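Local coordinates for 3-hydroxyisobutyrate dehydrogenase family protein (Geobacter sulfurreducens, PDB 3PDU) that reduces succinic semialdehyde, probably to gamma-hydroxybutyrate, using a bound NADP cofactor, as a member of the beta-hydroxyacid dehydrogenase family, at residues Glu100-Ile105 against Gly162-Gly167; Arg115-Pro120 against Cys158-Glu163; Thr183-Gly188 against Gln221-Gly226; Lys239-Ala244 against Ala259-Ser264. One frame throughout, in Å; residues are numbered along the deposited sequence. Where two conformers were deposited one is given.

Contact 1. Residues Glu100-Ile105 against Gly162-Gly167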
# COMPACT_ATOMS: atom_id res chain seq x y z
N GLU A 100 -13.82 -20.41 8.52
CA GLU A 100 -15.15 -20.81 8.04
C GLU A 100 -15.12 -22.20 7.41
O GLU A 100 -16.04 -23.00 7.58
CB GLU A 100 -15.73 -19.75 7.09
CG GLU A 100 -15.90 -18.39 7.78
CD GLU A 100 -16.86 -17.45 7.07
OE1 GLU A 100 -16.75 -17.28 5.84
OE2 GLU A 100 -17.72 -16.85 7.75
N THR A 101 -14.03 -22.51 6.71
CA THR A 101 -13.83 -23.84 6.13
C THR A 101 -13.67 -24.92 7.20
O THR A 101 -14.35 -25.95 7.16
CB THR A 101 -12.61 -23.84 5.16
OG1 THR A 101 -12.92 -23.04 4.02
CG2 THR A 101 -12.27 -25.26 4.69
N SER A 102 -12.77 -24.70 8.15
CA SER A 102 -12.58 -25.69 9.20
C SER A 102 -13.87 -25.91 10.02
O SER A 102 -14.19 -27.05 10.36
CB SER A 102 -11.37 -25.36 10.09
OG SER A 102 -11.57 -24.16 10.81
N THR A 103 -14.60 -24.84 10.30
CA THR A 103 -15.86 -24.98 11.03
C THR A 103 -16.85 -25.83 10.24
O THR A 103 -17.49 -26.72 10.81
CB THR A 103 -16.51 -23.62 11.35
OG1 THR A 103 -15.69 -22.92 12.29
CG2 THR A 103 -17.89 -23.82 11.96
N ALA A 104 -16.97 -25.56 8.94
CA ALA A 104 -17.92 -26.30 8.09
C ALA A 104 -17.55 -27.78 7.97
O ALA A 104 -18.42 -28.66 8.01
CB ALA A 104 -18.01 -25.66 6.70
N ILE A 105 -16.26 -28.06 7.82
CA ILE A 105 -15.78 -29.44 7.75
C ILE A 105 -16.07 -30.15 9.06
O ILE A 105 -16.61 -31.26 9.08
CB ILE A 105 -14.28 -29.50 7.41
CG1 ILE A 105 -14.06 -29.08 5.96
CG2 ILE A 105 -13.73 -30.90 7.65
CD1 ILE A 105 -12.60 -28.80 5.59
N GLY A 162 -8.88 -24.19 21.89
CA GLY A 162 -10.29 -24.04 22.18
C GLY A 162 -11.18 -24.58 21.08
O GLY A 162 -10.93 -25.65 20.54
N GLU A 163 -12.23 -23.83 20.74
CA GLU A 163 -13.20 -24.25 19.73
C GLU A 163 -12.64 -24.22 18.31
O GLU A 163 -11.72 -23.45 18.01
CB GLU A 163 -14.44 -23.34 19.79
CG GLU A 163 -15.03 -23.18 21.19
CD GLU A 163 -16.05 -24.25 21.53
OE1 GLU A 163 -16.06 -25.32 20.88
OE2 GLU A 163 -16.86 -24.02 22.46
N VAL A 164 -13.20 -25.04 17.43
CA VAL A 164 -12.79 -25.06 16.03
C VAL A 164 -12.83 -23.64 15.49
O VAL A 164 -13.78 -22.88 15.75
CB VAL A 164 -13.68 -25.96 15.16
CG1 VAL A 164 -13.27 -25.88 13.70
CG2 VAL A 164 -13.60 -27.40 15.65
N GLY A 165 -11.79 -23.27 14.75
CA GLY A 165 -11.66 -21.92 14.24
C GLY A 165 -10.51 -21.14 14.88
O GLY A 165 -9.89 -20.33 14.20
N GLN A 166 -10.24 -21.38 16.16
CA GLN A 166 -9.17 -20.66 16.86
C GLN A 166 -7.80 -21.08 16.37
O GLN A 166 -6.87 -20.28 16.32
CB GLN A 166 -9.26 -20.86 18.38
CG GLN A 166 -10.52 -20.27 19.00
CD GLN A 166 -10.61 -18.78 18.77
OE1 GLN A 166 -9.98 -18.00 19.48
NE2 GLN A 166 -11.39 -18.37 17.77
N GLY A 167 -7.66 -22.36 16.02
CA GLY A 167 -6.43 -22.86 15.43
C GLY A 167 -6.17 -22.20 14.09
O GLY A 167 -5.07 -21.71 13.84
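Val164 reaches from the turn before helix 166-194 onto the flank of helix 99-111, at Ser102 and Thr103. The contact thus joins a helix of the Rossmann-type dinucleotide-binding domain to the start of the long helix leading into the helical domain. From CB, which points toward helix 99-111, the Val164 side chain forks. CG1 stands anti to the backbone N (chi1 176°) and does the touching: it lies 3.7 Å from Ser102 O and 3.8 Å from Thr103 N, resting on the peptide link between the two residues. The same methyl meets the Ser102 side chain, 4.1 Å from Ser102 CB and 3.8 Å from Ser102 OG. The valine also packs on Phe116 of strand 115-122. In the conformer given, Thr103 OG1 bonds back to Asp99 O within its own helix and only grazes the valine.

Contact between the two segments is therefore van der Waals in kind, and the buried Ser102 hydroxyl finds its main polar partner in the carboxylate of Glu118. Gly165, the N-cap of helix 166-194, brings its N to 4.0 Å from Ser102 OG; its backbone angles (phi 112°) call for glycine, because a CB would be jammed against the preceding carbonyl oxygen. The turn before the helix is closed by Gln166 N bonding to Glu163 O at 3.1 Å.

Contact 2. Residues Arg115-Pro120 against Cys158-Glu163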
# COMPACT_ATOMS: atom_id res chain seq x y z
N ARG A 115 -15.28 -37.59 14.90
CA ARG A 115 -14.75 -36.49 15.70
C ARG A 115 -13.81 -35.66 14.85
O ARG A 115 -13.10 -36.21 14.01
CB ARG A 115 -14.01 -37.03 16.94
CG ARG A 115 -14.90 -37.81 17.91
CD ARG A 115 -14.08 -38.39 19.06
NE ARG A 115 -13.16 -39.42 18.60
CZ ARG A 115 -12.07 -39.79 19.26
NH1 ARG A 115 -11.75 -39.21 20.41
NH2 ARG A 115 -11.28 -40.75 18.78
N PHE A 116 -13.83 -34.34 15.07
CA PHE A 116 -13.03 -33.42 14.27
C PHE A 116 -12.11 -32.55 15.11
O PHE A 116 -12.50 -32.02 16.17
CB PHE A 116 -13.89 -32.50 13.38
CG PHE A 116 -13.07 -31.53 12.56
CD1 PHE A 116 -12.39 -31.96 11.43
CD2 PHE A 116 -12.96 -30.19 12.94
CE1 PHE A 116 -11.61 -31.07 10.68
CE2 PHE A 116 -12.21 -29.30 12.19
CZ PHE A 116 -11.52 -29.74 11.07
N LEU A 117 -10.89 -32.39 14.63
CA LEU A 117 -9.93 -31.47 15.22
C LEU A 117 -9.21 -30.77 14.09
O LEU A 117 -8.80 -31.42 13.13
CB LEU A 117 -8.91 -32.28 16.04
CG LEU A 117 -7.88 -31.52 16.87
CD1 LEU A 117 -8.56 -30.94 18.11
CD2 LEU A 117 -6.75 -32.47 17.28
N GLU A 118 -9.04 -29.45 14.18
CA GLU A 118 -8.18 -28.78 13.21
C GLU A 118 -6.82 -28.68 13.89
O GLU A 118 -6.75 -28.53 15.11
CB GLU A 118 -8.72 -27.39 12.84
CG GLU A 118 -8.70 -26.36 13.98
CD GLU A 118 -9.14 -24.97 13.54
OE1 GLU A 118 -9.42 -24.78 12.34
OE2 GLU A 118 -9.23 -24.07 14.40
N ALA A 119 -5.75 -28.81 13.12
CA ALA A 119 -4.42 -28.71 13.71
C ALA A 119 -3.39 -28.20 12.71
O ALA A 119 -2.42 -28.92 12.40
CB ALA A 119 -4.00 -30.04 14.32
N PRO A 120 -3.56 -26.97 12.22
CA PRO A 120 -2.56 -26.41 11.30
C PRO A 120 -1.24 -26.26 12.06
O PRO A 120 -1.22 -26.26 13.29
CB PRO A 120 -3.15 -25.05 10.92
CG PRO A 120 -4.07 -24.68 12.07
CD PRO A 120 -4.63 -26.00 12.55
N CYS A 158 2.71 -28.70 21.09
CA CYS A 158 1.31 -28.87 20.70
C CYS A 158 0.40 -28.10 21.64
O CYS A 158 0.41 -28.32 22.83
CB CYS A 158 0.93 -30.35 20.72
SG CYS A 158 1.85 -31.35 19.54
N LEU A 159 -0.37 -27.18 21.08
CA LEU A 159 -1.31 -26.41 21.88
C LEU A 159 -2.73 -26.76 21.48
O LEU A 159 -2.99 -27.06 20.32
CB LEU A 159 -1.09 -24.91 21.67
CG LEU A 159 0.27 -24.36 22.06
CD1 LEU A 159 0.37 -22.91 21.64
CD2 LEU A 159 0.48 -24.51 23.57
N HIS A 160 -3.64 -26.74 22.45
CA HIS A 160 -5.06 -26.81 22.14
C HIS A 160 -5.66 -25.44 22.44
O HIS A 160 -5.60 -24.95 23.57
CB HIS A 160 -5.75 -27.91 22.95
CG HIS A 160 -7.19 -28.12 22.58
ND1 HIS A 160 -8.20 -27.28 23.02
CD2 HIS A 160 -7.79 -29.05 21.81
CE1 HIS A 160 -9.36 -27.70 22.54
NE2 HIS A 160 -9.13 -28.78 21.80
N LEU A 161 -6.25 -24.82 21.42
CA LEU A 161 -6.60 -23.41 21.47
C LEU A 161 -8.10 -23.14 21.64
O LEU A 161 -8.54 -21.99 21.54
CB LEU A 161 -6.10 -22.70 20.20
CG LEU A 161 -4.57 -22.70 20.02
CD1 LEU A 161 -4.13 -22.28 18.61
CD2 LEU A 161 -3.91 -21.81 21.06
N GLY A 162 -8.88 -24.19 21.89
CA GLY A 162 -10.29 -24.04 22.18
C GLY A 162 -11.18 -24.58 21.08
O GLY A 162 -10.93 -25.65 20.54
N GLU A 163 -12.23 -23.83 20.74
CA GLU A 163 -13.20 -24.25 19.73
C GLU A 163 -12.64 -24.22 18.31
O GLU A 163 -11.72 -23.45 18.01
CB GLU A 163 -14.44 -23.34 19.79
CG GLU A 163 -15.03 -23.18 21.19
CD GLU A 163 -16.05 -24.25 21.53
OE1 GLU A 163 -16.06 -25.32 20.88
OE2 GLU A 163 -16.86 -24.02 22.46
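Leu117 CD1 meets the imidazole of His160 obliquely, 4.2 Å from His160 CD2 and 4.3 Å from His160 NE2. This is a slight apolar touch between the ends of two side chains whose backbones stay well apart: the nearest CA atoms of the segments, Leu117 CA and Glu163 CA, are 9.1 Å from each other. Both side chains reach across the gap. Leu117 CG is anti to its own N (chi1 -174°), and the same choice in His160 (chi1 -174°) carries the ring toward the leucine methyl. A second approach, Glu118 OE2 to Glu163 O at 4.4 Å, merely brings the carboxylate beside the turn after strand 157-160.

In the next shell, His160 NE2 is hydrogen-bonded to Gly139 O and the ring stands edge-to-face with Phe144, which together fix its rotation, while OE2 of the buried Glu118 receives the Gly165 and Ala168 amides, with a weak bond from Gly167 N. These amides would be expected to favour a charged carboxylate; the bonds join strand 115-122 of the Rossmann-type domain to the start of helix 166-194.

Strands 115-122 and 157-160 are not neighbours in the sheet; strand 133-139 runs between them, antiparallel to the first and parallel to the second. Leu117 packs on helices 141-146 and 148-154, whereas Leu159 and Leu161 lean on Val205 and Gln201 of the second subunit.

Contact 3. Residues Thr183-Gly188 against Gln221-Gly226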
# COMPACT_ATOMS: atom_id res chain seq x y z
N THR A 183 8.67 -9.81 3.01
CA THR A 183 8.73 -8.65 2.11
C THR A 183 9.61 -7.55 2.70
O THR A 183 10.28 -6.83 1.98
CB THR A 183 7.34 -8.09 1.70
OG1 THR A 183 6.58 -7.71 2.87
CG2 THR A 183 6.56 -9.09 0.86
N ALA A 184 9.61 -7.42 4.03
CA ALA A 184 10.50 -6.47 4.69
C ALA A 184 11.96 -6.80 4.41
O ALA A 184 12.73 -5.94 3.98
CB ALA A 184 10.23 -6.43 6.19
N LEU A 185 12.34 -8.05 4.66
CA LEU A 185 13.70 -8.51 4.37
C LEU A 185 14.04 -8.34 2.89
O LEU A 185 15.12 -7.86 2.54
CB LEU A 185 13.91 -9.96 4.81
CG LEU A 185 15.30 -10.54 4.51
CD1 LEU A 185 16.34 -9.85 5.38
CD2 LEU A 185 15.33 -12.04 4.75
N GLY A 186 13.12 -8.74 2.02
CA GLY A 186 13.33 -8.62 0.58
C GLY A 186 13.55 -7.18 0.12
O GLY A 186 14.48 -6.90 -0.65
N GLU A 187 12.70 -6.26 0.60
CA GLU A 187 12.83 -4.85 0.24
C GLU A 187 14.14 -4.30 0.80
O GLU A 187 14.80 -3.50 0.16
CB GLU A 187 11.62 -4.03 0.74
CG GLU A 187 10.41 -4.17 -0.17
CD GLU A 187 9.22 -3.30 0.21
OE1 GLU A 187 8.15 -3.45 -0.45
OE2 GLU A 187 9.35 -2.46 1.14
N GLY A 188 14.51 -4.73 2.00
CA GLY A 188 15.74 -4.27 2.61
C GLY A 188 16.95 -4.70 1.79
O GLY A 188 17.86 -3.91 1.51
N GLN A 221 20.31 -16.23 2.87
CA GLN A 221 21.23 -16.94 2.00
C GLN A 221 20.63 -17.23 0.62
O GLN A 221 21.35 -17.23 -0.38
CB GLN A 221 21.73 -18.23 2.65
CG GLN A 221 22.69 -17.98 3.83
CD GLN A 221 23.89 -17.13 3.43
OE1 GLN A 221 24.58 -17.41 2.44
NE2 GLN A 221 24.16 -16.08 4.22
N MET A 222 19.32 -17.47 0.56
CA MET A 222 18.65 -17.61 -0.73
C MET A 222 18.75 -16.31 -1.51
O MET A 222 18.96 -16.31 -2.73
CB MET A 222 17.17 -17.95 -0.55
CG MET A 222 16.90 -19.34 -0.06
SD MET A 222 15.12 -19.62 -0.04
CE MET A 222 15.07 -21.22 0.76
N LEU A 223 18.56 -15.19 -0.82
CA LEU A 223 18.60 -13.89 -1.48
C LEU A 223 19.99 -13.64 -2.07
O LEU A 223 20.12 -13.08 -3.15
CB LEU A 223 18.23 -12.76 -0.52
CG LEU A 223 16.89 -12.88 0.22
CD1 LEU A 223 16.52 -11.54 0.87
CD2 LEU A 223 15.79 -13.32 -0.72
N LEU A 224 21.02 -14.05 -1.34
CA LEU A 224 22.38 -13.86 -1.83
C LEU A 224 22.69 -14.77 -3.02
O LEU A 224 23.35 -14.35 -3.98
CB LEU A 224 23.41 -14.09 -0.72
CG LEU A 224 23.31 -13.17 0.50
CD1 LEU A 224 24.47 -13.42 1.46
CD2 LEU A 224 23.29 -11.72 0.06
N SER A 225 22.21 -16.00 -2.96
CA SER A 225 22.53 -16.99 -3.99
C SER A 225 21.66 -16.82 -5.24
O SER A 225 22.06 -17.22 -6.33
CB SER A 225 22.39 -18.41 -3.44
OG SER A 225 21.03 -18.75 -3.24
N GLY A 226 20.48 -16.24 -5.06
CA GLY A 226 19.51 -16.14 -6.14
C GLY A 226 18.84 -17.48 -6.43
O GLY A 226 18.23 -17.67 -7.48
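Leucine packing between two helices, buried throughout, joins Leu185 and Gly186 of helix 166-194 to Leu223 near the end of helix 214-225, far from the nucleotide-binding sheet. One methyl does nearly all the work. Leu223 CD1 lies 4.0 Å from Leu185 CG and 4.1 Å from Leu185 CD2, so it sits against the fork of the other leucine. It also comes within 4.3 Å of Gly186 CA, reaching the backbone of the long helix beside that fork. The two leucine side chains slant across each other. Leu223 CG is anti to its carbonyl carbon (chi1 -55°) and its chain then runs out extended, which sends CD1 toward helix 166-194; Leu185 CG, anti to the backbone N (chi1 178°), presents the branch point of its side chain to that methyl. The nearest CA atoms, Gly186 CA and Leu223 CA, are 7.7 Å apart.

These helices belong to the all-helical C-terminal domain of the beta-hydroxyacid dehydrogenases, in which a long helix leaves the Rossmann-type domain and shorter helices pack along it. Around the leucine pair, Leu206 of helix 199-208 lies on Leu185, while Met189, Phe228 and Phe282 pack on Leu223.

Glu187, one residue past the glycine, turns to another chain: its carboxylate takes the backbone amides of Gly257 and Ala258 of the second subunit. At the close of helix 214-225, Gly226 swings to a positive phi of 73° while its N still bonds to Met222 O at 2.8 Å, and Ser225 OG bonds to Glu227 N.

Contact 4. Residues Lys239-Ala244 against Ala259-Ser264. With NAP (NADP nicotinamide-adenine-dinucleotide phosphate), chain I.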
# COMPACT_ATOMS: atom_id res chain seq x y z
N LYS A 239 -1.67 -17.46 -0.70
CA LYS A 239 -2.94 -17.97 -0.18
C LYS A 239 -3.15 -17.60 1.30
O LYS A 239 -4.26 -17.18 1.70
CB LYS A 239 -3.00 -19.50 -0.39
CG LYS A 239 -4.27 -20.17 0.15
CD LYS A 239 -4.07 -20.82 1.52
CE LYS A 239 -2.93 -21.85 1.50
NZ LYS A 239 -2.70 -22.41 2.88
N ASP A 240 -2.12 -17.75 2.14
CA ASP A 240 -2.29 -17.42 3.57
C ASP A 240 -2.54 -15.93 3.80
O ASP A 240 -3.36 -15.55 4.65
CB ASP A 240 -1.08 -17.87 4.40
CG ASP A 240 -0.97 -19.39 4.49
OD1 ASP A 240 -1.92 -20.09 4.07
OD2 ASP A 240 0.06 -19.87 5.00
N LEU A 241 -1.84 -15.07 3.06
CA LEU A 241 -2.10 -13.64 3.13
C LEU A 241 -3.52 -13.30 2.64
O LEU A 241 -4.24 -12.51 3.26
CB LEU A 241 -1.06 -12.85 2.33
CG LEU A 241 0.32 -12.76 3.02
CD1 LEU A 241 1.44 -12.28 2.08
CD2 LEU A 241 0.25 -11.86 4.24
N ARG A 242 -3.91 -13.86 1.50
CA ARG A 242 -5.30 -13.74 1.03
C ARG A 242 -6.28 -14.04 2.17
O ARG A 242 -7.20 -13.26 2.46
CB ARG A 242 -5.54 -14.71 -0.15
CG ARG A 242 -7.01 -15.07 -0.43
CD ARG A 242 -7.11 -16.46 -1.10
NE ARG A 242 -6.15 -16.57 -2.20
CZ ARG A 242 -5.74 -17.72 -2.74
NH1 ARG A 242 -6.22 -18.87 -2.29
NH2 ARG A 242 -4.84 -17.71 -3.73
N LEU A 243 -6.06 -15.16 2.84
CA LEU A 243 -6.98 -15.59 3.89
C LEU A 243 -6.95 -14.66 5.09
O LEU A 243 -7.98 -14.41 5.69
CB LEU A 243 -6.67 -17.03 4.32
CG LEU A 243 -6.86 -18.09 3.23
CD1 LEU A 243 -6.63 -19.50 3.78
CD2 LEU A 243 -8.26 -17.97 2.66
N ALA A 244 -5.76 -14.15 5.45
CA ALA A 244 -5.64 -13.19 6.54
C ALA A 244 -6.44 -11.91 6.26
O ALA A 244 -7.12 -11.36 7.15
CB ALA A 244 -4.16 -12.86 6.81
N ALA A 259 -2.27 -6.29 3.38
CA ALA A 259 -2.82 -6.12 2.04
C ALA A 259 -1.72 -5.78 1.04
O ALA A 259 -1.69 -6.33 -0.07
CB ALA A 259 -3.89 -5.02 2.04
N THR A 260 -0.81 -4.89 1.41
CA THR A 260 0.31 -4.56 0.53
C THR A 260 1.20 -5.78 0.27
O THR A 260 1.60 -6.04 -0.86
CB THR A 260 1.14 -3.38 1.08
OG1 THR A 260 0.33 -2.19 1.07
CG2 THR A 260 2.39 -3.13 0.24
N ALA A 261 1.49 -6.54 1.32
CA ALA A 261 2.35 -7.71 1.14
C ALA A 261 1.64 -8.74 0.26
O ALA A 261 2.27 -9.37 -0.60
CB ALA A 261 2.73 -8.30 2.49
N ASN A 262 0.34 -8.92 0.47
CA ASN A 262 -0.47 -9.82 -0.36
C ASN A 262 -0.29 -9.50 -1.86
O ASN A 262 -0.05 -10.40 -2.67
CB ASN A 262 -1.95 -9.72 0.05
CG ASN A 262 -2.83 -10.77 -0.63
OD1 ASN A 262 -2.37 -11.86 -0.98
ND2 ASN A 262 -4.13 -10.44 -0.80
N GLU A 263 -0.43 -8.23 -2.23
CA GLU A 263 -0.27 -7.85 -3.64
C GLU A 263 1.15 -8.07 -4.16
O GLU A 263 1.33 -8.42 -5.33
CB GLU A 263 -0.75 -6.42 -3.90
CG GLU A 263 -2.17 -6.15 -3.44
CD GLU A 263 -3.19 -7.11 -4.04
OE1 GLU A 263 -3.22 -7.25 -5.28
OE2 GLU A 263 -3.97 -7.73 -3.28
N SER A 264 2.16 -7.87 -3.32
CA SER A 264 3.52 -8.14 -3.78
C SER A 264 3.71 -9.63 -4.08
O SER A 264 4.37 -9.99 -5.06
CB SER A 264 4.58 -7.67 -2.78
OG SER A 264 4.60 -6.25 -2.74
PA NAP I . 1.98 -28.92 -1.54
O1A NAP I . 1.62 -27.99 -2.62
O2A NAP I . 3.31 -29.55 -1.72
O5B NAP I . 0.87 -30.05 -1.34
C5B NAP I . -0.51 -29.81 -1.43
C4B NAP I . -1.22 -31.16 -1.24
O4B NAP I . -2.62 -30.97 -1.42
C3B NAP I . -0.79 -32.21 -2.27
O3B NAP I . -0.89 -33.48 -1.64
C2B NAP I . -1.87 -32.10 -3.33
O2B NAP I . -2.14 -33.27 -4.06
C1B NAP I . -3.07 -31.81 -2.45
N9A NAP I . -4.17 -31.18 -3.18
C8A NAP I . -4.22 -29.93 -3.74
N7A NAP I . -5.45 -29.78 -4.29
C5A NAP I . -6.17 -30.90 -4.08
C6A NAP I . -7.47 -31.26 -4.42
N6A NAP I . -8.26 -30.41 -5.08
N1A NAP I . -7.92 -32.51 -4.05
C2A NAP I . -7.11 -33.38 -3.35
N3A NAP I . -5.82 -33.01 -3.02
C4A NAP I . -5.37 -31.79 -3.38
O3 NAP I . 1.86 -28.06 -0.20
PN NAP I . 2.50 -28.21 1.26
O1N NAP I . 3.63 -27.27 1.35
O2N NAP I . 2.61 -29.65 1.59
O5D NAP I . 1.27 -27.56 2.07
C5D NAP I . 0.18 -28.30 2.57
C4D NAP I . -0.52 -27.41 3.58
O4D NAP I . 0.35 -27.12 4.64
C3D NAP I . -0.88 -26.06 2.96
O3D NAP I . -2.08 -25.60 3.56
C2D NAP I . 0.25 -25.14 3.39
O2D NAP I . -0.14 -23.78 3.44
C1D NAP I . 0.50 -25.72 4.77
N1N NAP I . 1.83 -25.47 5.35
C2N NAP I . 2.95 -25.54 4.58
C3N NAP I . 4.21 -25.33 5.16
C7N NAP I . 5.48 -25.42 4.34
O7N NAP I . 6.63 -24.84 4.86
N7N NAP I . 5.51 -26.02 3.15
C4N NAP I . 4.29 -25.06 6.52
C5N NAP I . 3.14 -25.02 7.31
C6N NAP I . 1.91 -25.24 6.70
P2B NAP I . -1.39 -33.54 -5.47
O1X NAP I . -2.33 -34.42 -6.24
O2X NAP I . -1.14 -32.22 -6.16
O3X NAP I . -0.08 -34.22 -5.21
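Leu241 CG lies anti to the carbonyl carbon (chi1 -75°), and Asn262 CG anti to its own N (chi1 -172°), which brings both side chains into the groove between helices 234-251 and 256-270. The helices form a hairpin of the C-terminal helical domain, near antiparallel at 148°, with segment axes 9.1 Å apart. Leu241 CD1 lies over the Ala261-Asn262 backbone, 4.2 Å from Ala261 CB. Across the groove, Asn262 OD1 comes to 3.5 Å from Arg242 N, rests against Leu241 CB at 3.7 Å and takes its hydrogen bond from Gln238 NE2.

On the far face of helix 234-251, Lys239 is turned to the cofactor. Bends at chi2 and chi3 fold its chain so that Lys239 NZ forms a salt bridge with Asp240 OD1 (2.7 Å), met on the syn side. Lys239 NZ also donates to NADP O2D, on the nicotinamide ribose, at 3.0 Å, with a weak bond to O3D of the same sugar; Thr96 O receives it as well. With an alanine here, Asp240 would probably be left without its opposite charge and the ribose hydroxyls without their grip from this helix.

Arg242 NE is salt-bridged to Asp249 of the third subunit, and its NH2 bonds weakly to Gln238 OE1. One face of this guanidinium is packed by Lys239 CA, 3.8 Å above its centre.

Overall arrangement
From the N terminus, contact 1 opens first on helix 99-111 and contact 2 opens inside its loop on strand 115-122; both close around residues 158-167, where they share Gly162 and Glu163. Contact 2 is thus nearly nested in contact 1, and the two touch through the Glu118 carboxylate. Together they tie the Rossmann-type domain to the start of helix 166-194. That helix carries on to contact 3, centred about 34 Å from the centre of contact 1. Contacts 3 and 4 follow in series within the helical domain and touch where Thr183 packs on Ala261, while contact 4 also faces NADP.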